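Long-range contact in putative peptidoglycan-binding/hydrolysing protein (Peptoclostridium difficile, PDB 5TV7), which probably binds, and may hydrolyse, the peptidoglycan of the bacterial cell wall: residues Lys111-Leu125 with Ile134-Val146. Numbering follows the deposited sequence.
Sequences KGNSGKEVKAAQIML and IDSSFGSKTYNAV
Gln122, buried on helix 116-125, reaches with its carboxamide into the loop that leads to helix 140-146. Its OE1 accepts the backbone N of Ser136 at 2.8 Å, on a lone pair in the amide plane, and takes a weaker bond from Asp135 N. The other end of the amide points NE2 at Thr142 OG1 (3.0 Å, N-H...O angle 168°), almost in its own plane, and weakly at Ser137 O, so both ends fix the flip of the group. Asp135 OD1 closes an Asx turn onto Ser137 N, while OD2 bonds His44. Beside the amide, Val118 CG1 presses on Ser136 C at 3.3 Å. With CG anti to the backbone N (chi1 -161°), the Phe138 ring is laid against the backbone of Lys111, whose N lies 3.5 Å above one face, nearer the rim; Thr142 CG2 sits over the centre of the opposite face. The contact joins the first two helices of the predicted peptidoglycan-binding domain, together with the loops that precede them; helix 163-173 covers Ala121 and Leu125. Segments 116-125 and 140-146 run at 56° to each other, and a single bridge, Ser114 with Ser137, ties the loops. Phe138 N bonds Asn113 O and Phe138 O accepts Gly112 N, both at 2.9 Å. Deeper, Leu125 CD1 meets Val146 CG2 at 3.9 Å. The solvent side is sparser: the extended chain of exposed Lys111 carries NZ to Ser140 OG at 3.1 Å.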
ATOM      1  N   LYS A 111     -10.081  -8.695   0.457  1.00 33.89           N
ATOM      2  CA  LYS A 111     -10.853  -7.860  -0.460  1.00 35.70           C
ATOM      3  C   LYS A 111     -12.153  -7.378   0.193  1.00 36.64           C
ATOM      4  O   LYS A 111     -12.907  -8.175   0.750  1.00 36.97           O
ATOM      5  CB  LYS A 111     -11.137  -8.585  -1.779  1.00 37.86           C
ATOM      6  CG  LYS A 111     -11.815  -7.686  -2.802  1.00 40.49           C
ATOM      7  CD  LYS A 111     -11.979  -8.356  -4.141  1.00 42.68           C
ATOM      8  CE  LYS A 111     -12.594  -7.378  -5.125  1.00 45.62           C
ATOM      9  NZ  LYS A 111     -12.903  -8.064  -6.404  1.00 48.36           N
ATOM     10  N   GLY A 112     -12.370  -6.065   0.152  1.00 36.11           N
ATOM     11  CA  GLY A 112     -13.524  -5.450   0.777  1.00 37.96           C
ATOM     12  C   GLY A 112     -13.164  -4.579   1.973  1.00 37.39           C
ATOM     13  O   GLY A 112     -13.868  -3.620   2.268  1.00 38.34           O
ATOM     14  N   ASN A 113     -12.074  -4.913   2.659  1.00 36.56           N
ATOM     15  CA  ASN A 113     -11.621  -4.152   3.824  1.00 36.77           C
ATOM     16  C   ASN A 113     -10.995  -2.816   3.429  1.00 37.17           C
ATOM     17  O   ASN A 113     -10.537  -2.629   2.298  1.00 36.15           O
ATOM     18  CB  ASN A 113     -10.536  -4.916   4.603  1.00 36.23           C
ATOM     19  CG  ASN A 113     -11.033  -6.197   5.263  1.00 37.65           C
ATOM     20  OD1 ASN A 113     -10.225  -7.038   5.659  1.00 37.14           O
ATOM     21  ND2 ASN A 113     -12.332  -6.349   5.395  1.00 39.77           N
ATOM     22  N   SER A 114     -11.012  -1.880   4.379  0.50 38.53           N
ATOM     23  CA  SER A 114     -10.422  -0.544   4.219  0.50 39.43           C
ATOM     24  C   SER A 114      -9.859  -0.067   5.555  0.50 39.29           C
ATOM     25  O   SER A 114     -10.447  -0.335   6.598  0.50 40.40           O
ATOM     26  CB  SER A 114     -11.453   0.464   3.709  0.50 41.74           C
ATOM     27  OG  SER A 114     -11.866   0.151   2.393  0.50 43.32           O
ATOM     28  N   GLY A 115      -8.736   0.652   5.521  1.00 38.21           N
ATOM     29  CA  GLY A 115      -8.095   1.137   6.744  1.00 38.87           C
ATOM     30  C   GLY A 115      -6.593   1.169   6.678  1.00 37.59           C
ATOM     31  O   GLY A 115      -5.999   0.947   5.612  1.00 35.76           O
ATOM     32  N   LYS A 116      -5.972   1.418   7.826  0.50 37.70           N
ATOM     33  CA  LYS A 116      -4.522   1.564   7.906  0.50 37.48           C
ATOM     34  C   LYS A 116      -3.741   0.289   7.597  0.50 35.36           C
ATOM     35  O   LYS A 116      -2.632   0.373   7.076  0.50 35.17           O
ATOM     36  CB  LYS A 116      -4.112   2.134   9.267  0.50 38.80           C
ATOM     37  CG  LYS A 116      -4.234   1.174  10.433  0.50 39.55           C
ATOM     38  CD  LYS A 116      -4.011   1.912  11.747  0.50 41.91           C
ATOM     39  CE  LYS A 116      -3.831   0.950  12.908  0.50 42.74           C
ATOM     40  NZ  LYS A 116      -4.948  -0.025  13.018  0.50 43.42           N
ATOM     41  N   GLU A 117      -4.297  -0.880   7.916  1.00 35.17           N
ATOM     42  CA  GLU A 117      -3.625  -2.137   7.586  1.00 34.19           C
ATOM     43  C   GLU A 117      -3.535  -2.297   6.076  1.00 31.68           C
ATOM     44  O   GLU A 117      -2.504  -2.708   5.552  1.00 29.47           O
ATOM     45  CB  GLU A 117      -4.321  -3.366   8.178  1.00 35.90           C
ATOM     46  CG  GLU A 117      -4.272  -3.494   9.687  1.00 37.68           C
ATOM     47  CD  GLU A 117      -5.269  -2.620  10.412  1.00 40.53           C
ATOM     48  OE1 GLU A 117      -6.167  -2.018   9.765  1.00 41.09           O
ATOM     49  OE2 GLU A 117      -5.141  -2.532  11.654  1.00 44.46           O
ATOM     50  N   VAL A 118      -4.616  -1.957   5.390  1.00 30.46           N
ATOM     51  CA  VAL A 118      -4.648  -2.031   3.933  1.00 28.86           C
ATOM     52  C   VAL A 118      -3.590  -1.085   3.350  1.00 28.63           C
ATOM     53  O   VAL A 118      -2.821  -1.480   2.455  1.00 27.78           O
ATOM     54  CB  VAL A 118      -6.058  -1.718   3.383  1.00 30.05           C
ATOM     55  CG1 VAL A 118      -6.047  -1.644   1.863  1.00 30.82           C
ATOM     56  CG2 VAL A 118      -7.040  -2.780   3.842  1.00 30.39           C
ATOM     57  N   LYS A 119      -3.521   0.142   3.878  1.00 28.90           N
ATOM     58  CA  LYS A 119      -2.537   1.117   3.405  1.00 29.43           C
ATOM     59  C   LYS A 119      -1.119   0.591   3.552  1.00 27.67           C
ATOM     60  O   LYS A 119      -0.321   0.681   2.615  1.00 26.54           O
ATOM     61  CB  LYS A 119      -2.662   2.438   4.154  1.00 32.93           C
ATOM     62  CG  LYS A 119      -1.709   3.520   3.648  1.00 34.94           C
ATOM     63  CD  LYS A 119      -1.916   4.817   4.395  1.00 38.24           C
ATOM     64  CE  LYS A 119      -0.876   5.825   3.973  1.00 41.76           C
ATOM     65  NZ  LYS A 119      -1.030   7.097   4.729  1.00 46.11           N
ATOM     66  N   ALA A 120      -0.826   0.017   4.716  1.00 26.94           N
ATOM     67  CA  ALA A 120       0.496  -0.524   4.995  1.00 27.69           C
ATOM     68  C   ALA A 120       0.864  -1.611   3.997  1.00 26.55           C
ATOM     69  O   ALA A 120       1.973  -1.615   3.459  1.00 26.91           O
ATOM     70  CB  ALA A 120       0.568  -1.062   6.416  1.00 28.61           C
ATOM     71  N   ALA A 121      -0.077  -2.510   3.727  1.00 26.22           N
ATOM     72  CA  ALA A 121       0.162  -3.588   2.764  1.00 25.85           C
ATOM     73  C   ALA A 121       0.398  -3.020   1.367  1.00 26.02           C
ATOM     74  O   ALA A 121       1.261  -3.491   0.647  1.00 25.11           O
ATOM     75  CB  ALA A 121      -1.008  -4.566   2.750  1.00 25.41           C
ATOM     76  N   GLN A 122      -0.355  -1.979   1.005  1.00 24.90           N
ATOM     77  CA  GLN A 122      -0.224  -1.371  -0.315  1.00 25.67           C
ATOM     78  C   GLN A 122       1.132  -0.705  -0.493  1.00 25.79           C
ATOM     79  O   GLN A 122       1.716  -0.765  -1.570  1.00 27.09           O
ATOM     80  CB  GLN A 122      -1.366  -0.377  -0.566  1.00 26.13           C
ATOM     81  CG  GLN A 122      -2.680  -1.105  -0.819  1.00 26.58           C
ATOM     82  CD  GLN A 122      -3.898  -0.209  -0.808  1.00 28.51           C
ATOM     83  OE1 GLN A 122      -3.902   0.888  -0.221  1.00 29.71           O
ATOM     84  NE2 GLN A 122      -4.960  -0.687  -1.438  1.00 29.27           N
ATOM     85  N   ILE A 123       1.610  -0.059   0.561  1.00 25.55           N
ATOM     86  CA  ILE A 123       2.908   0.559   0.534  1.00 26.93           C
ATOM     87  C   ILE A 123       3.988  -0.502   0.328  1.00 26.39           C
ATOM     88  O   ILE A 123       4.830  -0.347  -0.532  1.00 26.48           O
ATOM     89  CB  ILE A 123       3.165   1.383   1.794  1.00 27.74           C
ATOM     90  CG1 ILE A 123       2.346   2.674   1.702  1.00 29.32           C
ATOM     91  CG2 ILE A 123       4.648   1.701   1.925  1.00 28.07           C
ATOM     92  CD1 ILE A 123       2.209   3.418   3.002  1.00 31.35           C
HETATM   93  N   MSE A 124       3.923  -1.582   1.084  1.00 26.16           N
HETATM   94  CA  MSE A 124       4.916  -2.661   0.967  1.00 27.89           C
HETATM   95  C   MSE A 124       4.871  -3.355  -0.383  1.00 28.79           C
HETATM   96  O   MSE A 124       5.918  -3.634  -0.981  1.00 30.28           O
HETATM   97  CB  MSE A 124       4.709  -3.641   2.121  1.00 28.73           C
HETATM   98  CG  MSE A 124       5.180  -2.974   3.408  1.00 29.74           C
HETATM   99 SE   MSE A 124       5.233  -4.256   4.889  1.00 32.29          SE
HETATM  100  CE  MSE A 124       3.317  -4.410   5.152  1.00 31.77           C
ATOM    101  N   LEU A 125       3.670  -3.631  -0.880  1.00 28.36           N
ATOM    102  CA  LEU A 125       3.515  -4.269  -2.200  1.00 28.56           C
ATOM    103  C   LEU A 125       4.081  -3.351  -3.284  1.00 30.01           C
ATOM    104  O   LEU A 125       4.793  -3.808  -4.192  1.00 29.29           O
ATOM    105  CB  LEU A 125       2.055  -4.600  -2.481  1.00 28.13           C
ATOM    106  CG  LEU A 125       1.449  -5.723  -1.655  1.00 28.67           C
ATOM    107  CD1 LEU A 125      -0.071  -5.693  -1.745  1.00 29.65           C
ATOM    108  CD2 LEU A 125       1.983  -7.072  -2.115  1.00 29.35           C
ATOM    109  N   ILE A 134      -2.442   3.103  -3.808  1.00 36.19           N
ATOM    110  CA  ILE A 134      -2.251   3.215  -2.362  1.00 34.00           C
ATOM    111  C   ILE A 134      -3.300   4.169  -1.804  1.00 34.18           C
ATOM    112  O   ILE A 134      -3.032   5.355  -1.572  1.00 34.32           O
ATOM    113  CB  ILE A 134      -0.824   3.661  -2.014  1.00 33.18           C
ATOM    114  CG1 ILE A 134       0.180   2.683  -2.640  1.00 32.55           C
ATOM    115  CG2 ILE A 134      -0.655   3.745  -0.499  1.00 32.76           C
ATOM    116  CD1 ILE A 134       1.600   3.191  -2.659  1.00 33.30           C
ATOM    117  N   ASP A 135      -4.504   3.629  -1.610  1.00 34.67           N
ATOM    118  CA  ASP A 135      -5.661   4.403  -1.125  1.00 36.29           C
ATOM    119  C   ASP A 135      -6.374   3.788   0.070  1.00 35.30           C
ATOM    120  O   ASP A 135      -7.496   4.166   0.365  1.00 34.99           O
ATOM    121  CB  ASP A 135      -6.668   4.587  -2.265  1.00 39.40           C
ATOM    122  CG  ASP A 135      -7.246   3.261  -2.790  1.00 39.72           C
ATOM    123  OD1 ASP A 135      -6.887   2.157  -2.288  1.00 38.02           O
ATOM    124  OD2 ASP A 135      -8.069   3.339  -3.730  1.00 41.78           O
ATOM    125  N   SER A 136      -5.743   2.809   0.724  1.00 33.63           N
ATOM    126  CA  SER A 136      -6.328   2.155   1.910  1.00 34.15           C
ATOM    127  C   SER A 136      -7.551   1.280   1.650  1.00 34.78           C
ATOM    128  O   SER A 136      -8.133   0.815   2.611  1.00 35.54           O
ATOM    129  CB  SER A 136      -6.703   3.183   3.007  1.00 35.92           C
ATOM    130  OG  SER A 136      -5.631   4.046   3.289  1.00 36.45           O
ATOM    131  N   SER A 137      -7.955   1.074   0.388  1.00 34.91           N
ATOM    132  CA  SER A 137      -9.086   0.187   0.069  1.00 35.41           C
ATOM    133  C   SER A 137      -8.592  -1.064  -0.674  1.00 33.05           C
ATOM    134  O   SER A 137      -7.923  -0.967  -1.697  1.00 31.33           O
ATOM    135  CB  SER A 137     -10.155   0.910  -0.739  1.00 38.56           C
ATOM    136  OG  SER A 137     -10.919   1.759   0.105  1.00 42.01           O
ATOM    137  N   PHE A 138      -8.935  -2.223  -0.128  1.00 32.14           N
ATOM    138  CA  PHE A 138      -8.506  -3.523  -0.648  1.00 31.70           C
ATOM    139  C   PHE A 138      -9.483  -3.958  -1.750  1.00 32.81           C
ATOM    140  O   PHE A 138     -10.489  -4.635  -1.489  1.00 32.91           O
ATOM    141  CB  PHE A 138      -8.485  -4.534   0.509  1.00 30.68           C
ATOM    142  CG  PHE A 138      -7.656  -5.776   0.261  1.00 29.81           C
ATOM    143  CD1 PHE A 138      -7.724  -6.480  -0.933  1.00 29.76           C
ATOM    144  CD2 PHE A 138      -6.878  -6.307   1.295  1.00 29.73           C
ATOM    145  CE1 PHE A 138      -6.990  -7.635  -1.116  1.00 28.79           C
ATOM    146  CE2 PHE A 138      -6.140  -7.458   1.113  1.00 28.67           C
ATOM    147  CZ  PHE A 138      -6.195  -8.122  -0.097  1.00 28.17           C
ATOM    148  N   GLY A 139      -9.183  -3.542  -2.980  1.00 32.87           N
ATOM    149  CA  GLY A 139      -9.988  -3.895  -4.146  1.00 34.39           C
ATOM    150  C   GLY A 139      -9.296  -4.941  -4.999  1.00 34.27           C
ATOM    151  O   GLY A 139      -8.383  -5.633  -4.544  1.00 31.00           O
ATOM    152  N   SER A 140      -9.715  -5.027  -6.256  1.00 36.13           N
ATOM    153  CA  SER A 140      -9.195  -6.029  -7.186  1.00 37.28           C
ATOM    154  C   SER A 140      -7.701  -5.960  -7.463  1.00 36.17           C
ATOM    155  O   SER A 140      -7.055  -6.998  -7.555  1.00 35.90           O
ATOM    156  CB  SER A 140      -9.958  -5.958  -8.506  1.00 39.74           C
ATOM    157  OG  SER A 140     -11.329  -6.202  -8.255  1.00 43.90           O
ATOM    158  N   LYS A 141      -7.159  -4.756  -7.612  1.00 36.47           N
ATOM    159  CA  LYS A 141      -5.736  -4.607  -7.880  1.00 37.30           C
ATOM    160  C   LYS A 141      -4.890  -5.102  -6.735  1.00 33.88           C
ATOM    161  O   LYS A 141      -3.863  -5.731  -6.973  1.00 32.90           O
ATOM    162  CB  LYS A 141      -5.367  -3.171  -8.239  1.00 41.33           C
ATOM    163  CG  LYS A 141      -5.898  -2.765  -9.603  1.00 46.73           C
ATOM    164  CD  LYS A 141      -5.395  -1.406 -10.053  1.00 51.76           C
ATOM    165  CE  LYS A 141      -3.877  -1.385 -10.227  1.00 52.98           C
ATOM    166  NZ  LYS A 141      -3.414  -0.125 -10.887  1.00 56.77           N
ATOM    167  N   THR A 142      -5.338  -4.834  -5.504  1.00 31.92           N
ATOM    168  CA  THR A 142      -4.643  -5.298  -4.310  1.00 30.39           C
ATOM    169  C   THR A 142      -4.742  -6.817  -4.231  1.00 29.36           C
ATOM    170  O   THR A 142      -3.764  -7.476  -3.906  1.00 28.98           O
ATOM    171  CB  THR A 142      -5.202  -4.677  -3.003  1.00 30.62           C
ATOM    172  OG1 THR A 142      -5.133  -3.242  -3.071  1.00 30.77           O
ATOM    173  CG2 THR A 142      -4.391  -5.145  -1.800  1.00 29.68           C
ATOM    174  N   TYR A 143      -5.921  -7.355  -4.519  1.00 29.46           N
ATOM    175  CA  TYR A 143      -6.125  -8.797  -4.510  1.00 29.99           C
ATOM    176  C   TYR A 143      -5.167  -9.474  -5.480  1.00 29.77           C
ATOM    177  O   TYR A 143      -4.468 -10.400  -5.091  1.00 28.69           O
ATOM    178  CB  TYR A 143      -7.580  -9.161  -4.843  1.00 32.69           C
ATOM    179  CG  TYR A 143      -7.815 -10.652  -5.012  1.00 34.02           C
ATOM    180  CD1 TYR A 143      -8.074 -11.468  -3.907  1.00 34.73           C
ATOM    181  CD2 TYR A 143      -7.752 -11.254  -6.268  1.00 34.73           C
ATOM    182  CE1 TYR A 143      -8.279 -12.832  -4.049  1.00 35.56           C
ATOM    183  CE2 TYR A 143      -7.945 -12.623  -6.421  1.00 36.05           C
ATOM    184  CZ  TYR A 143      -8.214 -13.409  -5.305  1.00 36.06           C
ATOM    185  OH  TYR A 143      -8.416 -14.772  -5.424  1.00 36.99           O
ATOM    186  N   ASN A 144      -5.111  -8.984  -6.723  1.00 31.20           N
ATOM    187  CA  ASN A 144      -4.228  -9.572  -7.747  1.00 32.12           C
ATOM    188  C   ASN A 144      -2.773  -9.523  -7.328  1.00 30.40           C
ATOM    189  O   ASN A 144      -2.046 -10.494  -7.523  1.00 30.08           O
ATOM    190  CB  ASN A 144      -4.388  -8.874  -9.099  1.00 34.74           C
ATOM    191  CG  ASN A 144      -5.790  -9.010  -9.674  1.00 37.79           C
ATOM    192  OD1 ASN A 144      -6.540  -9.924  -9.336  1.00 38.76           O
ATOM    193  ND2 ASN A 144      -6.146  -8.087 -10.557  1.00 40.60           N
ATOM    194  N   ALA A 145      -2.365  -8.408  -6.718  1.00 29.37           N
ATOM    195  CA  ALA A 145      -1.000  -8.237  -6.272  1.00 28.31           C
ATOM    196  C   ALA A 145      -0.674  -9.222  -5.153  1.00 28.00           C
ATOM    197  O   ALA A 145       0.373  -9.866  -5.188  1.00 27.79           O
ATOM    198  CB  ALA A 145      -0.762  -6.808  -5.821  1.00 28.91           C
ATOM    199  N   VAL A 146      -1.590  -9.372  -4.196  1.00 26.71           N
ATOM    200  CA  VAL A 146      -1.392 -10.284  -3.084  1.00 26.14           C
ATOM    201  C   VAL A 146      -1.267 -11.727  -3.589  1.00 27.00           C
ATOM    202  O   VAL A 146      -0.356 -12.442  -3.181  1.00 28.10           O
ATOM    203  CB  VAL A 146      -2.511 -10.145  -2.038  1.00 26.22           C
ATOM    204  CG1 VAL A 146      -2.426 -11.240  -0.993  1.00 26.59           C
ATOM    205  CG2 VAL A 146      -2.446  -8.771  -1.366  1.00 26.77           C
TER